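Aldolase (Escherichia coli, PDB 6VOP) is a putative aldolase of the class II aldolase and adducin N-terminal domain family, in the AraD-like clan. Local coordinates at residues E13-I18 with Q59-V64; V80-A85 with V96-S101; V127-N132 with A177-E182. The protein carries 2 engineered substitutions. One frame throughout, in Å; residues are numbered along the deposited sequence.

In the fold
The three contacts follow one another along the chain; none nests in or crosses another. Contact 1 comes first. It brings helix 7-24 against Leu61, just before strand 62-64, and closes a loop of 40 residues. Contact 2 closes a short loop of ten, folding helix 80-89 back on strand 95-99. Contact 3 closes 44 residues and joins the end of helix 125-129 to helix 174-194. Contacts 1 and 2 reach the same mixed sheet, their centres about 15 Å apart. Contact 3 touches both: Ala178 meets Ile18 of helix 7-24, while Ala177 and Met181 meet Val97. Helices 7-24 and 174-194 thus pack together, and Val97 of strand 95-99 packs on helix 174-194.

Contact 1. Residues E13-I18 with Q59-V64; sequences EEMTRI and QRLSKV
Met15 and Thr16 meet Leu61 in a small apolar contact between helix 7-24 and the loop residue that leads into strand 62-64. The fold is that of the AraD-like class II aldolases, a central sheet with helices packed on it, and strand 62-64 lies next to 70-72, an outermost strand of the sheet within this chain. The contact is buried and modest, with 121 Å² covered on the two sides together. The backbones stay well apart, the nearest CA atoms being Thr16 CA and Leu61 CA at 8.7 Å. Side chains therefore bridge the gap.

Leu61 supplies both of its methyl branches. Its CD2 lies 3.9 Å from Met15 SD, and its CD1 lies 4.0 Å from the same sulfur. The sulfur thus sits against the forked end of the leucine. Met15 CG is also 4.0 Å from Leu61 CD1, so the inner part of the methionine chain takes part too. Met15 CG is turned opposite its backbone N (chi1 166°), and the chain runs on extended before it bends at the CG-SD bond, which sets the direction of CE. The two side chains cross obliquely.

Around this pair, Met15 also touches Leu35 and Leu37 of strand 33-38 and Leu174 of helix 174-194. From helix 7-24 the methionine thus reaches both the sheet and helix 174-194. At the neighbouring loop, Thr16 touches Pro58. Gln59 is tied to the same helix 7-24 by a hydrogen bond from Gln9 NE2 to its OE1.

Thr16 approaches Leu61 with its hydroxyl branch, which stands beside the backbone N (chi1 -62°). The hydroxyl is hydrogen-bonded to Arg12 O, one turn back in the helix. Toward Leu61 it makes only a van der Waals approach, Thr16 OG1 to Leu61 CD1 at 4.1 Å.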
# COMPACT_ATOMS: atom_id res chain seq x y z
N GLU A 13 2.19 -8.87 24.10
CA GLU A 13 2.89 -9.07 22.84
C GLU A 13 1.92 -9.16 21.67
O GLU A 13 2.21 -8.65 20.58
CB GLU A 13 3.75 -10.34 22.91
CG GLU A 13 5.04 -10.17 23.69
CD GLU A 13 5.71 -11.50 24.01
OE1 GLU A 13 6.71 -11.51 24.75
OE2 GLU A 13 5.23 -12.54 23.50
N GLU A 14 0.76 -9.79 21.88
CA GLU A 14 -0.23 -9.86 20.82
C GLU A 14 -0.74 -8.47 20.45
O GLU A 14 -0.93 -8.17 19.26
CB GLU A 14 -1.40 -10.76 21.24
CG GLU A 14 -2.46 -10.93 20.15
CD GLU A 14 -3.76 -11.52 20.67
OE1 GLU A 14 -4.60 -11.93 19.85
OE2 GLU A 14 -3.94 -11.57 21.91
N MET A 15 -0.96 -7.62 21.44
CA MET A 15 -1.37 -6.25 21.17
C MET A 15 -0.28 -5.48 20.43
O MET A 15 -0.56 -4.80 19.44
CB MET A 15 -1.75 -5.54 22.47
CG MET A 15 -1.88 -4.03 22.35
SD MET A 15 -2.82 -3.34 23.72
CE MET A 15 -4.44 -4.03 23.36
N THR A 16 0.96 -5.59 20.91
CA THR A 16 2.09 -4.98 20.20
C THR A 16 2.19 -5.51 18.78
O THR A 16 2.40 -4.73 17.84
CB THR A 16 3.38 -5.26 20.97
OG1 THR A 16 3.31 -4.66 22.27
CG2 THR A 16 4.58 -4.70 20.22
N ARG A 17 2.04 -6.82 18.60
CA ARG A 17 2.16 -7.42 17.27
C ARG A 17 1.05 -6.94 16.35
O ARG A 17 1.30 -6.54 15.21
CB ARG A 17 2.17 -8.95 17.39
CG ARG A 17 2.49 -9.68 16.09
CD ARG A 17 1.26 -10.38 15.53
NE ARG A 17 0.70 -11.35 16.47
CZ ARG A 17 -0.43 -12.01 16.27
NH1 ARG A 17 -1.13 -11.81 15.16
NH2 ARG A 17 -0.87 -12.87 17.18
N ILE A 18 -0.20 -6.98 16.84
CA ILE A 18 -1.33 -6.56 16.02
C ILE A 18 -1.25 -5.07 15.71
O ILE A 18 -1.57 -4.63 14.60
CB ILE A 18 -2.65 -6.93 16.73
CG1 ILE A 18 -2.90 -8.43 16.63
CG2 ILE A 18 -3.82 -6.15 16.15
CD1 ILE A 18 -4.27 -8.85 17.10
N GLN A 59 5.82 -3.86 27.75
CA GLN A 59 5.86 -3.67 29.20
C GLN A 59 5.49 -2.25 29.61
O GLN A 59 5.50 -1.95 30.81
CB GLN A 59 7.24 -4.02 29.75
CG GLN A 59 7.41 -5.49 30.12
CD GLN A 59 7.75 -6.34 28.92
OE1 GLN A 59 7.19 -7.41 28.73
NE2 GLN A 59 8.71 -5.88 28.12
N ARG A 60 5.17 -1.37 28.66
CA ARG A 60 4.69 -0.03 28.97
C ARG A 60 3.24 0.17 28.58
O ARG A 60 2.73 1.29 28.70
CB ARG A 60 5.58 1.02 28.30
CG ARG A 60 6.89 1.29 29.02
CD ARG A 60 6.69 2.21 30.22
NE ARG A 60 6.32 1.48 31.43
CZ ARG A 60 5.95 2.05 32.58
NH1 ARG A 60 5.89 3.37 32.68
NH2 ARG A 60 5.64 1.29 33.63
N LEU A 61 2.56 -0.88 28.11
CA LEU A 61 1.15 -0.80 27.80
C LEU A 61 0.35 -0.46 29.06
O LEU A 61 0.66 -0.93 30.15
CB LEU A 61 0.66 -2.12 27.20
CG LEU A 61 1.08 -2.41 25.76
CD1 LEU A 61 0.74 -3.84 25.37
CD2 LEU A 61 0.43 -1.42 24.81
N SER A 62 -0.68 0.36 28.89
CA SER A 62 -1.47 0.81 30.03
C SER A 62 -2.32 -0.32 30.59
O SER A 62 -2.68 -1.27 29.89
CB SER A 62 -2.36 1.98 29.63
OG SER A 62 -1.61 3.00 28.99
N LYS A 63 -2.63 -0.21 31.88
CA LYS A 63 -3.48 -1.17 32.59
C LYS A 63 -4.51 -0.37 33.37
O LYS A 63 -4.15 0.38 34.28
CB LYS A 63 -2.64 -2.07 33.50
CG LYS A 63 -3.34 -3.33 33.99
CD LYS A 63 -2.35 -4.26 34.67
CE LYS A 63 -3.06 -5.41 35.38
NZ LYS A 63 -2.14 -6.16 36.27
N VAL A 64 -5.78 -0.53 33.02
CA VAL A 64 -6.87 0.25 33.60
C VAL A 64 -7.92 -0.70 34.15
O VAL A 64 -8.27 -1.70 33.51
CB VAL A 64 -7.50 1.22 32.58
CG1 VAL A 64 -8.55 2.09 33.24
CG2 VAL A 64 -6.42 2.09 31.93

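Contact 2. Residues V80-A85 with V96-S101; sequences VLFHLA and VVHLHS
Phe82 reaches His98 with the far end of its ring. Its CZ lies 3.6 Å from His98 CD2, and the two rings form a T-shaped (edge-to-face) pair. The phenylalanine gives the edge and the imidazole the face. Ring centroids are 5.4 Å apart and the planes are inclined at 74°. Phe82 CG lies between the backbone N and the carbonyl carbon (chi1 64°), which swings the ring end toward the strand. The same ring also touches Ile146, Ala147 and Leu150 of helix 144-153 and Val168 of strand 166-171.

His83 comes next and meets Val96. One methyl, Val96 CG1, sits over a face of the imidazole in a CH-pi contact, 3.7 Å from the centroid and 18° off the ring normal. Val96 CB is 3.4 Å from His83 ND1. The ring is further fixed by a hydrogen bond between ND1 and Ser36 OG and by a weak one between NE2 and Asn34 OD1. Both partners lie on strand 33-38, next to strand 95-99.

Helix 80-89 here turns back on a strand of the central sheet of the AraD-like fold. The two segment axes approach to 9.8 Å. Val96 and His98 face the helix, while Val97 points away from it and packs on helix 174-194.

On the strand, His98 ND1 is hydrogen-bonded to Pro167 O, which sets the imidazole that Phe82 meets. The donor atoms of His98, His100 and His165 face one vacant point, which may be an empty metal site, as in class II aldolases. His100 stacks on Tyr125 of a neighbouring subunit.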
# COMPACT_ATOMS: atom_id res chain seq x y z
N VAL A 80 -9.57 5.93 25.74
CA VAL A 80 -9.95 4.82 26.61
C VAL A 80 -11.26 5.09 27.33
O VAL A 80 -11.95 4.15 27.73
CB VAL A 80 -8.79 4.53 27.60
CG1 VAL A 80 -9.19 3.50 28.65
CG2 VAL A 80 -7.56 4.06 26.84
N LEU A 81 -11.64 6.36 27.46
CA LEU A 81 -12.88 6.69 28.16
C LEU A 81 -14.09 6.04 27.51
O LEU A 81 -14.98 5.54 28.21
CB LEU A 81 -13.05 8.21 28.23
CG LEU A 81 -12.39 8.87 29.44
CD1 LEU A 81 -12.47 10.38 29.34
CD2 LEU A 81 -13.01 8.38 30.73
N PHE A 82 -14.15 6.03 26.18
CA PHE A 82 -15.27 5.35 25.53
C PHE A 82 -15.01 3.87 25.32
O PHE A 82 -15.97 3.12 25.07
CB PHE A 82 -15.65 6.04 24.20
CG PHE A 82 -14.59 6.01 23.13
CD1 PHE A 82 -14.35 4.87 22.39
CD2 PHE A 82 -13.89 7.17 22.82
CE1 PHE A 82 -13.39 4.86 21.39
CE2 PHE A 82 -12.94 7.17 21.82
CZ PHE A 82 -12.68 6.01 21.10
N HIS A 83 -13.76 3.41 25.41
CA HIS A 83 -13.51 1.98 25.49
C HIS A 83 -14.24 1.38 26.69
O HIS A 83 -14.93 0.37 26.57
CB HIS A 83 -12.01 1.71 25.58
CG HIS A 83 -11.27 1.88 24.29
ND1 HIS A 83 -10.47 0.90 23.75
CD2 HIS A 83 -11.20 2.93 23.44
CE1 HIS A 83 -9.95 1.33 22.62
NE2 HIS A 83 -10.38 2.56 22.41
N LEU A 84 -14.10 2.02 27.85
CA LEU A 84 -14.75 1.53 29.06
C LEU A 84 -16.27 1.57 28.93
O LEU A 84 -16.96 0.72 29.51
CB LEU A 84 -14.30 2.36 30.26
CG LEU A 84 -12.84 2.19 30.68
CD1 LEU A 84 -12.33 3.46 31.34
CD2 LEU A 84 -12.69 1.00 31.62
N ALA A 85 -16.80 2.55 28.19
CA ALA A 85 -18.24 2.61 27.98
C ALA A 85 -18.75 1.39 27.23
O ALA A 85 -19.85 0.90 27.51
CB ALA A 85 -18.61 3.89 27.23
N VAL A 96 -11.40 -3.71 21.90
CA VAL A 96 -11.83 -2.55 21.13
C VAL A 96 -10.68 -2.08 20.27
O VAL A 96 -9.57 -1.85 20.77
CB VAL A 96 -12.33 -1.41 22.04
CG1 VAL A 96 -12.79 -0.23 21.20
CG2 VAL A 96 -13.45 -1.90 22.95
N VAL A 97 -10.93 -1.94 18.97
CA VAL A 97 -9.95 -1.44 18.01
C VAL A 97 -10.48 -0.13 17.45
O VAL A 97 -11.57 -0.09 16.87
CB VAL A 97 -9.67 -2.45 16.89
CG1 VAL A 97 -8.82 -1.81 15.79
CG2 VAL A 97 -8.99 -3.69 17.44
N HIS A 98 -9.70 0.94 17.62
CA HIS A 98 -10.09 2.27 17.16
C HIS A 98 -8.95 2.84 16.32
O HIS A 98 -7.87 3.14 16.85
CB HIS A 98 -10.42 3.20 18.33
CG HIS A 98 -10.56 4.64 17.94
ND1 HIS A 98 -11.22 5.04 16.80
CD2 HIS A 98 -10.13 5.77 18.55
CE1 HIS A 98 -11.19 6.36 16.72
NE2 HIS A 98 -10.53 6.82 17.76
N LEU A 99 -9.19 2.98 15.02
CA LEU A 99 -8.21 3.55 14.10
C LEU A 99 -8.90 4.59 13.23
O LEU A 99 -10.12 4.61 13.10
CB LEU A 99 -7.58 2.46 13.21
CG LEU A 99 -6.87 1.31 13.92
CD1 LEU A 99 -6.34 0.32 12.90
CD2 LEU A 99 -5.74 1.84 14.78
N HIS A 100 -8.09 5.47 12.64
CA HIS A 100 -8.58 6.45 11.67
C HIS A 100 -8.21 6.02 10.26
O HIS A 100 -7.62 6.78 9.48
CB HIS A 100 -8.03 7.84 11.99
CG HIS A 100 -8.27 8.27 13.40
ND1 HIS A 100 -7.58 9.31 13.98
CD2 HIS A 100 -9.12 7.81 14.35
CE1 HIS A 100 -7.98 9.47 15.23
NE2 HIS A 100 -8.92 8.58 15.47
N SER A 101 -8.56 4.79 9.92
CA SER A 101 -8.24 4.24 8.62
C SER A 101 -8.88 5.07 7.51
O SER A 101 -9.97 5.62 7.67
CB SER A 101 -8.69 2.78 8.52
OG SER A 101 -8.50 2.12 9.76

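Contact 3. Residues V127-N132 with A177-E182; sequences VMRMGN and AANNME
Arg129 and Asn180 make the central bond of this contact. Arg129 NE donates a hydrogen bond to Asn180 OD1 at 2.8 Å. The bond is moderately bent at the hydrogen, with an N-H...O angle of 149°. Seen from the acceptor, the donor lies nearly in line with the C=O bond, at 167°. The oxygen is tilted somewhat from the guanidinium plane, and the amide and guanidinium planes are steeply inclined to each other. The arginine chain bends at chi3 (71°), which turns NE toward the amide while its CB stays 3.4 Å from the same OD1. Arg129 NH2 also reaches the neighbouring asparagine, 3.3 Å from Asn179 CB.

The next residue, Met130, packs against the base of the Asn180 side chain. Its SD is 3.9 Å from Asn180 CB, and its CE is 3.4 Å from the backbone Asn180 O. The two side chains run past each other in opposite directions. Asn180 is thus held at its amide by Arg129 and packed at its base by Met130.

Further out, a water accepts weak hydrogen bonds from Arg129 NH2 and Asn179 ND2, a loose link between the arginine and the second asparagine. Asn179 OD1 takes a weak bond from Gln175 NE2, one turn back in the helix. Arg129 NH1 makes a weak hydrogen bond to Ser31 of a neighbouring subunit, which brings this corner to a subunit interface.

Gly131, with positive phi, is the first residue after the helix to leave helical angles. The contact joins the C-terminal end of helix 125-129 to the long helix 174-194 of this AraD-like fold. Elsewhere on the long helix, Ala178 packs on Phe22 of helix 7-24. Asn180 and Met181 both touch Val169 of strand 166-171.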
# COMPACT_ATOMS: atom_id res chain seq x y z
N VAL A 127 -22.03 -8.03 7.19
CA VAL A 127 -23.31 -8.38 7.80
C VAL A 127 -23.17 -9.62 8.67
O VAL A 127 -23.79 -9.72 9.74
CB VAL A 127 -24.38 -8.57 6.71
CG1 VAL A 127 -25.71 -8.98 7.33
CG2 VAL A 127 -24.54 -7.29 5.91
N MET A 128 -22.35 -10.58 8.24
CA MET A 128 -22.17 -11.81 9.01
C MET A 128 -21.44 -11.54 10.32
O MET A 128 -21.85 -12.03 11.38
CB MET A 128 -21.40 -12.84 8.18
CG MET A 128 -22.21 -13.50 7.09
SD MET A 128 -21.19 -14.57 6.06
CE MET A 128 -20.59 -15.75 7.28
N ARG A 129 -20.37 -10.76 10.27
CA ARG A 129 -19.51 -10.56 11.43
C ARG A 129 -20.01 -9.45 12.36
O ARG A 129 -20.00 -9.63 13.58
CB ARG A 129 -18.08 -10.24 10.98
CG ARG A 129 -17.51 -11.22 9.96
CD ARG A 129 -16.15 -10.76 9.45
NE ARG A 129 -15.12 -10.90 10.47
CZ ARG A 129 -14.38 -11.99 10.64
NH1 ARG A 129 -14.56 -13.04 9.86
NH2 ARG A 129 -13.47 -12.03 11.60
N MET A 130 -20.45 -8.32 11.81
CA MET A 130 -20.83 -7.16 12.60
C MET A 130 -22.31 -6.82 12.54
O MET A 130 -22.91 -6.50 13.57
CB MET A 130 -20.02 -5.94 12.16
CG MET A 130 -18.57 -5.93 12.64
SD MET A 130 -17.50 -5.00 11.52
CE MET A 130 -17.30 -6.17 10.18
N GLY A 131 -22.91 -6.86 11.36
CA GLY A 131 -24.32 -6.51 11.21
C GLY A 131 -24.50 -5.03 10.87
O GLY A 131 -24.10 -4.58 9.80
N ASN A 132 -25.11 -4.28 11.80
CA ASN A 132 -25.35 -2.86 11.60
C ASN A 132 -24.17 -2.05 12.11
O ASN A 132 -23.63 -2.31 13.19
CB ASN A 132 -26.63 -2.43 12.32
CG ASN A 132 -27.86 -3.10 11.76
OD1 ASN A 132 -27.87 -3.54 10.60
ND2 ASN A 132 -28.90 -3.20 12.57
N ALA A 177 -11.69 -8.53 16.86
CA ALA A 177 -11.94 -7.11 16.64
C ALA A 177 -11.04 -6.54 15.55
O ALA A 177 -11.46 -5.65 14.80
CB ALA A 177 -11.76 -6.33 17.94
N ALA A 178 -9.81 -7.04 15.44
CA ALA A 178 -8.93 -6.60 14.37
C ALA A 178 -9.45 -7.06 13.01
O ALA A 178 -9.51 -6.28 12.06
CB ALA A 178 -7.51 -7.11 14.60
N ASN A 179 -9.84 -8.34 12.92
CA ASN A 179 -10.38 -8.86 11.67
C ASN A 179 -11.66 -8.13 11.28
O ASN A 179 -11.88 -7.82 10.10
CB ASN A 179 -10.64 -10.36 11.79
CG ASN A 179 -9.37 -11.16 11.90
OD1 ASN A 179 -8.29 -10.70 11.50
ND2 ASN A 179 -9.47 -12.36 12.45
N ASN A 180 -12.52 -7.84 12.26
CA ASN A 180 -13.74 -7.09 11.98
C ASN A 180 -13.42 -5.69 11.48
O ASN A 180 -14.04 -5.21 10.52
CB ASN A 180 -14.62 -7.03 13.23
CG ASN A 180 -15.26 -8.35 13.56
OD1 ASN A 180 -15.28 -9.27 12.74
ND2 ASN A 180 -15.79 -8.47 14.77
N MET A 181 -12.47 -5.02 12.12
CA MET A 181 -12.04 -3.71 11.64
C MET A 181 -11.53 -3.79 10.21
O MET A 181 -11.82 -2.91 9.39
CB MET A 181 -10.97 -3.13 12.57
CG MET A 181 -10.17 -1.98 11.97
SD MET A 181 -11.12 -0.46 11.82
CE MET A 181 -11.21 0.04 13.54
N GLU A 182 -10.79 -4.85 9.88
CA GLU A 182 -10.23 -4.97 8.55
C GLU A 182 -11.31 -5.18 7.49
O GLU A 182 -11.17 -4.67 6.37
CB GLU A 182 -9.20 -6.10 8.52
CG GLU A 182 -7.88 -5.75 9.19
CD GLU A 182 -6.86 -6.87 9.13
OE1 GLU A 182 -6.47 -7.38 10.19
OE2 GLU A 182 -6.44 -7.23 8.00
O HOH W 1 -12.50 -13.56 13.62